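Local coordinates for cellulose 1,4-beta-cellobiosidase (Thermobifida fusca, PDB 4JJJ), which probably hydrolyses cellulose to release cellobiose, through the family 48 glycoside hydrolase part of a longer protein that this chain represents, at residues A[177-187]-A[551-562]; A[373-381]-A[397-405]. The protein carries 1 engineered substitution. All coordinates share one frame; numbering follows the deposited sequence.

Contact 1: residues A[177-187]-A[551-562]. With CA (calcium ion), chain E; CA (calcium ion), chain F.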
loop_
_atom_site.group_PDB
_atom_site.type_symbol
_atom_site.label_atom_id
_atom_site.label_comp_id
_atom_site.label_asym_id
_atom_site.label_seq_id
_atom_site.Cartn_x
_atom_site.Cartn_y
_atom_site.Cartn_z
ATOM N N ARG A 177 13.203 9.549 2.648
ATOM C CA ARG A 177 14.475 10.041 1.979
ATOM C C ARG A 177 14.655 9.518 0.600
ATOM O O ARG A 177 15.750 9.223 0.101
ATOM C CB ARG A 177 15.719 9.792 2.900
ATOM C CG ARG A 177 15.553 10.606 4.206
ATOM C CD ARG A 177 16.741 10.509 5.148
ATOM N NE ARG A 177 16.947 9.196 5.652
ATOM C CZ ARG A 177 17.916 8.809 6.464
ATOM N NH1 ARG A 177 18.792 9.708 6.848
ATOM N NH2 ARG A 177 17.979 7.558 6.925
ATOM N N GLY A 178 13.527 9.441 -0.090
ATOM C CA GLY A 178 13.598 9.266 -1.537
ATOM C C GLY A 178 13.722 7.824 -2.036
ATOM O O GLY A 178 13.546 6.809 -1.281
ATOM N N ALA A 179 13.914 7.692 -3.325
ATOM C CA ALA A 179 13.874 6.443 -3.976
ATOM C C ALA A 179 14.822 5.388 -3.583
ATOM O O ALA A 179 14.598 4.191 -3.799
ATOM C CB ALA A 179 13.965 6.647 -5.502
ATOM N N ARG A 180 15.975 5.794 -3.018
ATOM C CA ARG A 180 17.026 4.854 -2.728
ATOM C C ARG A 180 17.002 4.485 -1.286
ATOM O O ARG A 180 17.855 3.771 -0.845
ATOM C CB ARG A 180 18.392 5.475 -3.161
ATOM C CG ARG A 180 18.574 5.377 -4.667
ATOM C CD ARG A 180 20.013 5.698 -5.083
ATOM N NE ARG A 180 20.968 4.746 -4.601
ATOM C CZ ARG A 180 22.274 4.786 -4.900
ATOM N NH1 ARG A 180 22.745 5.748 -5.716
ATOM N NH2 ARG A 180 23.106 3.885 -4.389
ATOM N N GLU A 181 16.047 4.996 -0.540
ATOM C CA GLU A 181 15.998 4.659 0.897
ATOM C C GLU A 181 15.091 3.388 1.015
ATOM O O GLU A 181 13.857 3.509 0.988
ATOM C CB GLU A 181 15.447 5.811 1.712
ATOM C CG GLU A 181 15.404 5.525 3.194
ATOM C CD GLU A 181 14.596 6.491 3.979
ATOM O OE1 GLU A 181 13.438 6.871 3.550
ATOM O OE2 GLU A 181 15.097 7.073 5.024
ATOM N N SER A 182 15.714 2.227 1.192
ATOM C CA SER A 182 14.991 0.986 1.402
ATOM C C SER A 182 14.468 0.864 2.860
ATOM O O SER A 182 14.705 1.705 3.729
ATOM C CB SER A 182 15.918 -0.108 1.151
ATOM O OG SER A 182 16.780 -0.383 2.284
ATOM N N VAL A 183 13.676 -0.203 3.069
ATOM C CA VAL A 183 13.145 -0.551 4.425
ATOM C C VAL A 183 14.259 -0.634 5.436
ATOM O O VAL A 183 14.083 -0.436 6.644
ATOM C CB VAL A 183 12.340 -1.872 4.309
ATOM C CG1 VAL A 183 13.244 -3.020 3.881
ATOM C CG2 VAL A 183 11.529 -2.122 5.579
ATOM N N TRP A 184 15.483 -0.984 4.968
ATOM C CA TRP A 184 16.686 -1.166 5.842
ATOM C C TRP A 184 17.332 0.152 6.228
ATOM O O TRP A 184 18.190 0.133 7.099
ATOM C CB TRP A 184 17.706 -2.025 5.164
ATOM C CG TRP A 184 17.207 -3.348 4.792
ATOM C CD1 TRP A 184 16.630 -3.688 3.597
ATOM C CD2 TRP A 184 16.998 -4.430 5.669
ATOM N NE1 TRP A 184 16.175 -5.009 3.658
ATOM C CE2 TRP A 184 16.388 -5.477 4.930
ATOM C CE3 TRP A 184 17.347 -4.663 6.988
ATOM C CZ2 TRP A 184 16.046 -6.714 5.526
ATOM C CZ3 TRP A 184 17.023 -5.884 7.564
ATOM C CH2 TRP A 184 16.424 -6.886 6.844
ATOM N N GLU A 185 16.942 1.260 5.566
ATOM C CA GLU A 185 17.709 2.531 5.598
ATOM C C GLU A 185 16.971 3.688 6.169
ATOM O O GLU A 185 17.448 4.795 6.097
ATOM C CB GLU A 185 18.226 2.821 4.185
ATOM C CG GLU A 185 19.267 1.799 3.649
ATOM C CD GLU A 185 19.503 1.872 2.188
ATOM O OE1 GLU A 185 18.539 1.958 1.441
ATOM O OE2 GLU A 185 20.634 1.806 1.722
ATOM N N THR A 186 15.795 3.461 6.793
ATOM C CA THR A 186 14.959 4.514 7.354
ATOM C C THR A 186 15.329 4.741 8.833
ATOM O O THR A 186 15.959 3.894 9.485
ATOM C CB THR A 186 13.470 4.072 7.374
ATOM O OG1 THR A 186 13.407 2.834 8.176
ATOM C CG2 THR A 186 12.995 3.831 5.931
ATOM N N ILE A 187 14.891 5.867 9.352
ATOM C CA ILE A 187 14.943 6.179 10.783
ATOM C C ILE A 187 13.448 6.325 11.211
ATOM O O ILE A 187 12.779 7.327 10.933
ATOM C CB ILE A 187 15.781 7.453 11.095
ATOM C CG1 ILE A 187 17.205 7.250 10.578
ATOM C CG2 ILE A 187 15.642 7.760 12.569
ATOM C CD1 ILE A 187 17.972 8.535 10.510
ATOM N N ARG A 551 21.714 -6.816 5.428
ATOM C CA ARG A 551 21.786 -5.353 5.597
ATOM C C ARG A 551 21.524 -4.841 7.013
ATOM O O ARG A 551 21.636 -3.648 7.275
ATOM C CB ARG A 551 20.752 -4.714 4.649
ATOM C CG ARG A 551 20.983 -5.105 3.221
ATOM C CD ARG A 551 19.946 -4.658 2.185
ATOM N NE ARG A 551 19.979 -3.200 2.088
ATOM C CZ ARG A 551 19.420 -2.479 1.091
ATOM N NH1 ARG A 551 18.628 -3.074 0.183
ATOM N NH2 ARG A 551 19.555 -1.181 1.078
ATOM N N LEU A 552 21.210 -5.728 7.929
ATOM C CA LEU A 552 20.811 -5.248 9.215
ATOM C C LEU A 552 21.952 -4.595 10.014
ATOM O O LEU A 552 21.715 -3.728 10.821
ATOM C CB LEU A 552 20.075 -6.357 9.929
ATOM C CG LEU A 552 20.696 -7.475 10.635
ATOM C CD1 LEU A 552 21.311 -6.976 11.925
ATOM C CD2 LEU A 552 19.596 -8.512 10.910
ATOM N N ASP A 553 23.194 -4.944 9.681
ATOM C CA ASP A 553 24.368 -4.464 10.338
ATOM C C ASP A 553 25.221 -3.556 9.503
ATOM O O ASP A 553 26.420 -3.342 9.886
ATOM C CB ASP A 553 25.215 -5.671 10.855
ATOM C CG ASP A 553 25.559 -6.679 9.772
ATOM O OD1 ASP A 553 25.373 -6.326 8.564
ATOM O OD2 ASP A 553 25.952 -7.889 10.087
ATOM N N ASP A 554 24.648 -2.946 8.463
ATOM C CA ASP A 554 25.419 -2.145 7.504
ATOM C C ASP A 554 25.312 -0.664 7.832
ATOM O O ASP A 554 24.268 -0.021 7.742
ATOM C CB ASP A 554 24.893 -2.404 6.129
ATOM C CG ASP A 554 25.253 -3.757 5.571
ATOM O OD1 ASP A 554 26.029 -4.528 6.189
ATOM O OD2 ASP A 554 24.709 -4.075 4.481
ATOM N N PRO A 555 26.433 -0.038 8.159
ATOM C CA PRO A 555 26.467 1.442 8.234
ATOM C C PRO A 555 26.541 2.076 6.839
ATOM O O PRO A 555 26.788 1.371 5.873
ATOM C CB PRO A 555 27.730 1.700 9.048
ATOM C CG PRO A 555 28.594 0.604 8.569
ATOM C CD PRO A 555 27.738 -0.671 8.426
ATOM N N TRP A 556 26.339 3.358 6.732
ATOM C CA TRP A 556 26.426 4.084 5.448
ATOM C C TRP A 556 27.843 3.958 4.919
ATOM O O TRP A 556 28.830 4.104 5.699
ATOM C CB TRP A 556 26.186 5.561 5.730
ATOM C CG TRP A 556 26.357 6.461 4.595
ATOM C CD1 TRP A 556 27.348 7.426 4.478
ATOM C CD2 TRP A 556 25.488 6.649 3.444
ATOM N NE1 TRP A 556 27.159 8.131 3.337
ATOM C CE2 TRP A 556 26.075 7.627 2.653
ATOM C CE3 TRP A 556 24.374 5.965 2.931
ATOM C CZ2 TRP A 556 25.509 8.063 1.492
ATOM C CZ3 TRP A 556 23.846 6.379 1.725
ATOM C CH2 TRP A 556 24.364 7.457 1.061
ATOM N N ASP A 557 27.951 3.629 3.638
ATOM C CA ASP A 557 29.245 3.400 2.988
ATOM C C ASP A 557 29.458 4.400 1.890
ATOM O O ASP A 557 30.325 4.199 1.019
ATOM C CB ASP A 557 29.370 1.936 2.465
ATOM C CG ASP A 557 28.374 1.632 1.347
ATOM O OD1 ASP A 557 27.791 2.601 0.836
ATOM O OD2 ASP A 557 28.161 0.422 1.160
ATOM N N GLY A 558 28.650 5.452 1.867
ATOM C CA GLY A 558 28.672 6.409 0.794
ATOM C C GLY A 558 27.640 6.207 -0.306
ATOM O O GLY A 558 27.474 7.085 -1.134
ATOM N N SER A 559 26.951 5.068 -0.335
ATOM C CA SER A 559 25.801 4.855 -1.238
ATOM C C SER A 559 24.691 4.001 -0.645
ATOM O O SER A 559 23.553 4.241 -1.023
ATOM C CB SER A 559 26.199 4.263 -2.541
ATOM O OG SER A 559 26.891 3.133 -2.323
ATOM N N GLU A 560 25.042 3.060 0.240
ATOM C CA GLU A 560 24.076 2.141 0.855
ATOM C C GLU A 560 24.288 2.107 2.351
ATOM O O GLU A 560 25.427 2.360 2.863
ATOM C CB GLU A 560 24.132 0.781 0.221
ATOM C CG GLU A 560 24.014 0.781 -1.299
ATOM C CD GLU A 560 22.611 1.130 -1.783
ATOM O OE1 GLU A 560 21.691 1.118 -0.965
ATOM O OE2 GLU A 560 22.523 1.426 -3.009
ATOM N N GLY A 561 23.251 1.688 3.106
ATOM C CA GLY A 561 23.312 1.609 4.563
ATOM C C GLY A 561 22.658 2.776 5.202
ATOM O O GLY A 561 22.191 3.701 4.524
ATOM N N LEU A 562 22.631 2.803 6.528
ATOM C CA LEU A 562 21.885 3.835 7.253
ATOM C C LEU A 562 22.625 5.135 7.295
ATOM O O LEU A 562 23.736 5.217 7.876
ATOM C CB LEU A 562 21.625 3.347 8.687
ATOM C CG LEU A 562 20.899 4.347 9.563
ATOM C CD1 LEU A 562 19.623 4.907 8.933
ATOM C CD2 LEU A 562 20.709 3.753 10.900
HETATM CA CA CA E . 19.628 2.215 -0.657
HETATM CA CA CA F . 25.919 -6.762 6.638
HETATM O O HOH W 1 19.983 2.377 -3.140
HETATM O O HOH W 2 19.747 5.976 4.938
HETATM O O HOH W 3 26.011 -8.820 7.484
HETATM O O HOH W 4 20.959 4.132 -0.455
HETATM O O HOH W 5 26.504 -7.270 4.685
HETATM O O HOH W 6 28.106 -6.577 7.432
#

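Contact 2: residues A[373-381]-A[397-405]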
loop_
_atom_site.group_PDB
_atom_site.type_symbol
_atom_site.label_atom_id
_atom_site.label_comp_id
_atom_site.label_asym_id
_atom_site.label_seq_id
_atom_site.Cartn_x
_atom_site.Cartn_y
_atom_site.Cartn_z
ATOM N N ILE A 373 2.106 -6.663 -16.512
ATOM C CA ILE A 373 1.840 -5.217 -16.430
ATOM C C ILE A 373 3.017 -4.442 -15.875
ATOM O O ILE A 373 3.436 -4.642 -14.710
ATOM C CB ILE A 373 0.559 -4.893 -15.690
ATOM C CG1 ILE A 373 -0.610 -5.862 -16.078
ATOM C CG2 ILE A 373 0.183 -3.430 -15.825
ATOM C CD1 ILE A 373 -1.039 -5.885 -17.529
ATOM N N ALA A 374 3.575 -3.597 -16.718
ATOM C CA ALA A 374 4.791 -2.816 -16.332
ATOM C C ALA A 374 4.481 -1.737 -15.329
ATOM O O ALA A 374 3.314 -1.521 -14.921
ATOM C CB ALA A 374 5.428 -2.237 -17.551
ATOM N N GLY A 375 5.514 -1.010 -14.902
ATOM C CA GLY A 375 5.455 -0.325 -13.618
ATOM C C GLY A 375 4.451 0.775 -13.473
ATOM O O GLY A 375 3.590 0.748 -12.585
ATOM N N GLY A 376 4.595 1.834 -14.257
ATOM C CA GLY A 376 3.745 2.998 -14.101
ATOM C C GLY A 376 4.248 4.257 -14.776
ATOM O O GLY A 376 5.011 4.167 -15.761
ATOM N N ALA A 377 3.906 5.379 -14.244
ATOM C CA ALA A 377 4.340 6.625 -14.831
ATOM C C ALA A 377 4.289 7.715 -13.771
ATOM O O ALA A 377 3.635 7.664 -12.740
ATOM C CB ALA A 377 3.379 7.038 -15.959
ATOM N N THR A 378 5.066 8.773 -14.036
ATOM C CA THR A 378 5.139 9.905 -13.135
ATOM C C THR A 378 5.128 11.288 -13.782
ATOM O O THR A 378 5.640 11.458 -14.950
ATOM C CB THR A 378 6.441 9.846 -12.247
ATOM O OG1 THR A 378 6.391 10.918 -11.302
ATOM C CG2 THR A 378 7.644 9.939 -13.068
ATOM N N ASN A 379 4.492 12.224 -13.084
ATOM C CA ASN A 379 4.530 13.657 -13.524
ATOM C C ASN A 379 5.772 14.414 -12.972
ATOM O O ASN A 379 5.914 15.616 -13.185
ATOM C CB ASN A 379 3.260 14.410 -13.076
ATOM C CG ASN A 379 3.069 15.717 -13.832
ATOM O OD1 ASN A 379 3.066 15.705 -15.025
ATOM N ND2 ASN A 379 2.842 16.755 -13.151
ATOM N N SER A 380 6.545 13.775 -12.122
ATOM C CA SER A 380 7.724 14.410 -11.506
ATOM C C SER A 380 8.883 13.464 -11.592
ATOM O O SER A 380 9.115 12.595 -10.726
ATOM C CB SER A 380 7.474 14.766 -10.082
ATOM O OG SER A 380 8.548 15.495 -9.456
ATOM N N TRP A 381 9.686 13.568 -12.686
ATOM C CA TRP A 381 10.812 12.707 -12.800
ATOM C C TRP A 381 11.799 12.849 -11.604
ATOM O O TRP A 381 12.267 13.934 -11.303
ATOM C CB TRP A 381 11.516 12.979 -14.167
ATOM C CG TRP A 381 12.390 11.880 -14.588
ATOM C CD1 TRP A 381 13.758 11.936 -14.696
ATOM C CD2 TRP A 381 12.024 10.538 -14.960
ATOM N NE1 TRP A 381 14.244 10.703 -15.057
ATOM C CE2 TRP A 381 13.194 9.834 -15.219
ATOM C CE3 TRP A 381 10.804 9.864 -15.077
ATOM C CZ2 TRP A 381 13.187 8.482 -15.627
ATOM C CZ3 TRP A 381 10.776 8.558 -15.467
ATOM C CH2 TRP A 381 11.978 7.864 -15.752
ATOM N N GLY A 397 1.121 12.679 -20.988
ATOM C CA GLY A 397 2.211 13.628 -20.674
ATOM C C GLY A 397 3.104 13.263 -19.485
ATOM O O GLY A 397 4.052 14.012 -19.183
ATOM N N MET A 398 2.744 12.226 -18.769
ATOM C CA MET A 398 3.598 11.636 -17.742
ATOM C C MET A 398 4.574 10.650 -18.339
ATOM O O MET A 398 4.398 10.187 -19.490
ATOM C CB MET A 398 2.688 11.005 -16.644
ATOM C CG MET A 398 1.877 11.985 -15.948
ATOM S SD MET A 398 1.242 11.305 -14.363
ATOM C CE MET A 398 0.209 10.016 -15.079
ATOM N N TYR A 399 5.638 10.351 -17.572
ATOM C CA TYR A 399 6.711 9.591 -18.082
ATOM C C TYR A 399 6.741 8.192 -17.591
ATOM O O TYR A 399 6.691 7.996 -16.361
ATOM C CB TYR A 399 8.041 10.281 -17.721
ATOM C CG TYR A 399 8.124 11.661 -18.406
ATOM C CD1 TYR A 399 8.436 11.736 -19.723
ATOM C CD2 TYR A 399 7.797 12.793 -17.706
ATOM C CE1 TYR A 399 8.443 12.978 -20.370
ATOM C CE2 TYR A 399 7.806 14.025 -18.341
ATOM C CZ TYR A 399 8.150 14.074 -19.662
ATOM O OH TYR A 399 8.135 15.299 -20.365
ATOM N N TYR A 400 6.946 7.211 -18.465
ATOM C CA TYR A 400 7.036 5.798 -18.064
ATOM C C TYR A 400 8.137 5.567 -17.053
ATOM O O TYR A 400 9.269 5.993 -17.233
ATOM C CB TYR A 400 7.267 4.898 -19.298
ATOM C CG TYR A 400 7.573 3.480 -18.902
ATOM C CD1 TYR A 400 6.596 2.709 -18.292
ATOM C CD2 TYR A 400 8.783 2.901 -19.114
ATOM C CE1 TYR A 400 6.835 1.434 -17.852
ATOM C CE2 TYR A 400 9.048 1.620 -18.771
ATOM C CZ TYR A 400 8.093 0.827 -18.074
ATOM O OH TYR A 400 8.326 -0.482 -17.661
ATOM N N ASP A 401 7.826 4.900 -15.949
ATOM C CA ASP A 401 8.761 4.563 -14.896
ATOM C C ASP A 401 8.624 3.057 -14.606
ATOM O O ASP A 401 7.609 2.575 -14.164
ATOM C CB ASP A 401 8.586 5.351 -13.596
ATOM C CG ASP A 401 9.795 5.296 -12.684
ATOM O OD1 ASP A 401 10.549 4.302 -12.764
ATOM O OD2 ASP A 401 9.965 6.302 -11.926
ATOM N N TRP A 402 9.674 2.330 -14.991
ATOM C CA TRP A 402 9.690 0.880 -14.802
ATOM C C TRP A 402 9.759 0.430 -13.293
ATOM O O TRP A 402 9.498 -0.691 -12.973
ATOM C CB TRP A 402 10.863 0.236 -15.461
ATOM C CG TRP A 402 12.247 0.554 -14.993
ATOM C CD1 TRP A 402 12.978 1.653 -15.253
ATOM C CD2 TRP A 402 13.020 -0.259 -14.077
ATOM N NE1 TRP A 402 14.188 1.569 -14.608
ATOM C CE2 TRP A 402 14.255 0.368 -13.931
ATOM C CE3 TRP A 402 12.808 -1.486 -13.480
ATOM C CZ2 TRP A 402 15.243 -0.109 -13.060
ATOM C CZ3 TRP A 402 13.772 -2.010 -12.679
ATOM C CH2 TRP A 402 14.993 -1.294 -12.453
ATOM N N GLN A 403 10.020 1.428 -12.429
ATOM C CA GLN A 403 10.196 1.213 -10.994
ATOM C C GLN A 403 9.627 2.408 -10.203
ATOM O O GLN A 403 10.294 3.116 -9.507
ATOM C CB GLN A 403 11.673 0.965 -10.610
ATOM C CG GLN A 403 12.635 2.011 -11.217
ATOM C CD GLN A 403 14.045 1.874 -10.737
ATOM O OE1 GLN A 403 14.390 1.058 -9.827
ATOM N NE2 GLN A 403 14.885 2.847 -11.209
ATOM N N PRO A 404 8.325 2.646 -10.316
ATOM C CA PRO A 404 7.784 3.843 -9.622
ATOM C C PRO A 404 8.131 3.932 -8.159
ATOM O O PRO A 404 7.966 2.956 -7.446
ATOM C CB PRO A 404 6.257 3.665 -9.826
ATOM C CG PRO A 404 6.125 2.814 -11.040
ATOM C CD PRO A 404 7.230 1.834 -10.936
ATOM N N VAL A 405 8.577 5.089 -7.748
ATOM C CA VAL A 405 8.772 5.438 -6.366
ATOM C C VAL A 405 9.942 4.750 -5.689
ATOM O O VAL A 405 10.846 5.469 -5.240
ATOM C CB VAL A 405 7.521 5.390 -5.500
ATOM C CG1 VAL A 405 7.811 5.944 -4.144
ATOM C CG2 VAL A 405 6.359 6.168 -6.182
HETATM O O HOH W 7 5.103 15.244 -16.878
#

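Contact 1: residues A[177-187]-A[551-562]
Glu-185 and Glu-560 meet on one calcium ion, in a buried loop-to-loop contact that ties the excursion between strands 170-173 and 189-190 to the loop following helix 519-533. Glu-185 grips the metal with both carboxylate oxygens, whereas Glu-560 gives OE1 alone, 2.4 Å from the calcium. Arg-180 O, two waters and Asp-408 complete the shell. Glu-185 is fixed by Gly-561 N, which donates to the anti lone pair of OE2 (3.0 Å), and by Ser-182 N and OG, both donating to OE1. Glu-560, bent at chi2 (-71°), turns OE2 off the metal into a salt bridge with Arg-180 NH2 at 2.9 Å. In this (alpha/alpha)6 enzyme the ion cross-links loops distant in sequence; a second calcium, held by Asp-553, Asp-554 and Asp-550 O, stays within one loop and bridges neither segment to the other. Arg-551 lays CD over one face of Trp-184 in a CH-pi contact, 4.0 Å from the five-membered ring centroid, guanidinium and indole planes 22° apart. Arg-551 NH1 forms a salt bridge with Asp-408, steadying a calcium ligand. Branched Leu-562 packs CD1 against Ile-187 CG1 at 3.7 Å, beside the guanidinium edge of Arg-177, which bonds to Tyr-563 O.

Contact 2: residues A[373-381]-A[397-405]
Thr-378 and Tyr-399 face each other as an antiparallel hydrogen-bonded pair: Tyr-399 N donates to Thr-378 O at 2.8 Å, almost straight, and Thr-378 N returns a bond to Tyr-399 O at 2.9 Å. A third rung runs from Asp-401 N to Gly-376 O. Between them Ala-377 opposes Tyr-400 as a non-hydrogen-bonded pair, its CA-H directed at Tyr-399 O.

Side chains then close over both faces. On the side of Thr-378 and Tyr-399, the indole of Trp-381 comes back across the strands. Its CE3 rests 3.8 Å from Tyr-399 CB, and the ring presents its edge to Tyr-400 O, with CZ3 3.5 Å away. Thr-378 prepares this return: with OG1 swung away from its own backbone N (chi1 -175°), it accepts from Ser-380 N at 3.0 Å, an ST turn that bends the chain after the strand. At that end Met-398 packs against the turn, its flexible thioether putting SD 3.9 Å from Asn-379 CB, the two side chains crossing at about a right angle. Water 7 bridges Asn-379 OD1 and Gly-397 O, while Asn-379 ND2 bonds to Asp-269. At the other end the Tyr-400 ring reaches Ala-374, where Tyr-400 OH lies 3.4 Å from Ala-374 CB, and Pro-404 CG packs on the bare backbone of Gly-375 and Gly-376, where glycines leave room for the proline ring.

Farther out, small Ala-377 packs against Phe-362 and Trp-365 of helix 348-365, and Leu-488 of strand 488-496 touches both Ala-374 and Tyr-400. Strand 376-378 also bonds to strand 321-323, and strand 398-401 is flanked by strand 394-395. The pair therefore forms the middle of a four-stranded antiparallel sheet.

Both contacts are largely buried, yet they share no strand or loop. Contact 1 joins two irregular loops 364 residues apart at their closest ends; its polar part is built on carboxylates, arginines and calcium, beside packing by Trp-184 and Leu-562. Contact 2, in the middle of a sheet, joins strands whose segments are only 16 residues apart, through backbone bonds and mostly apolar or aromatic side chains, and holds no metal. Its centre lies about 17 Å from the centre of the chain, against about 21 Å for contact 1. The two centres are about 23 Å apart, but Ala-179 CB packs 3.3 Å from Val-405 O. Just past Val-405, Asp-408 supplies a calcium ligand to contact 1.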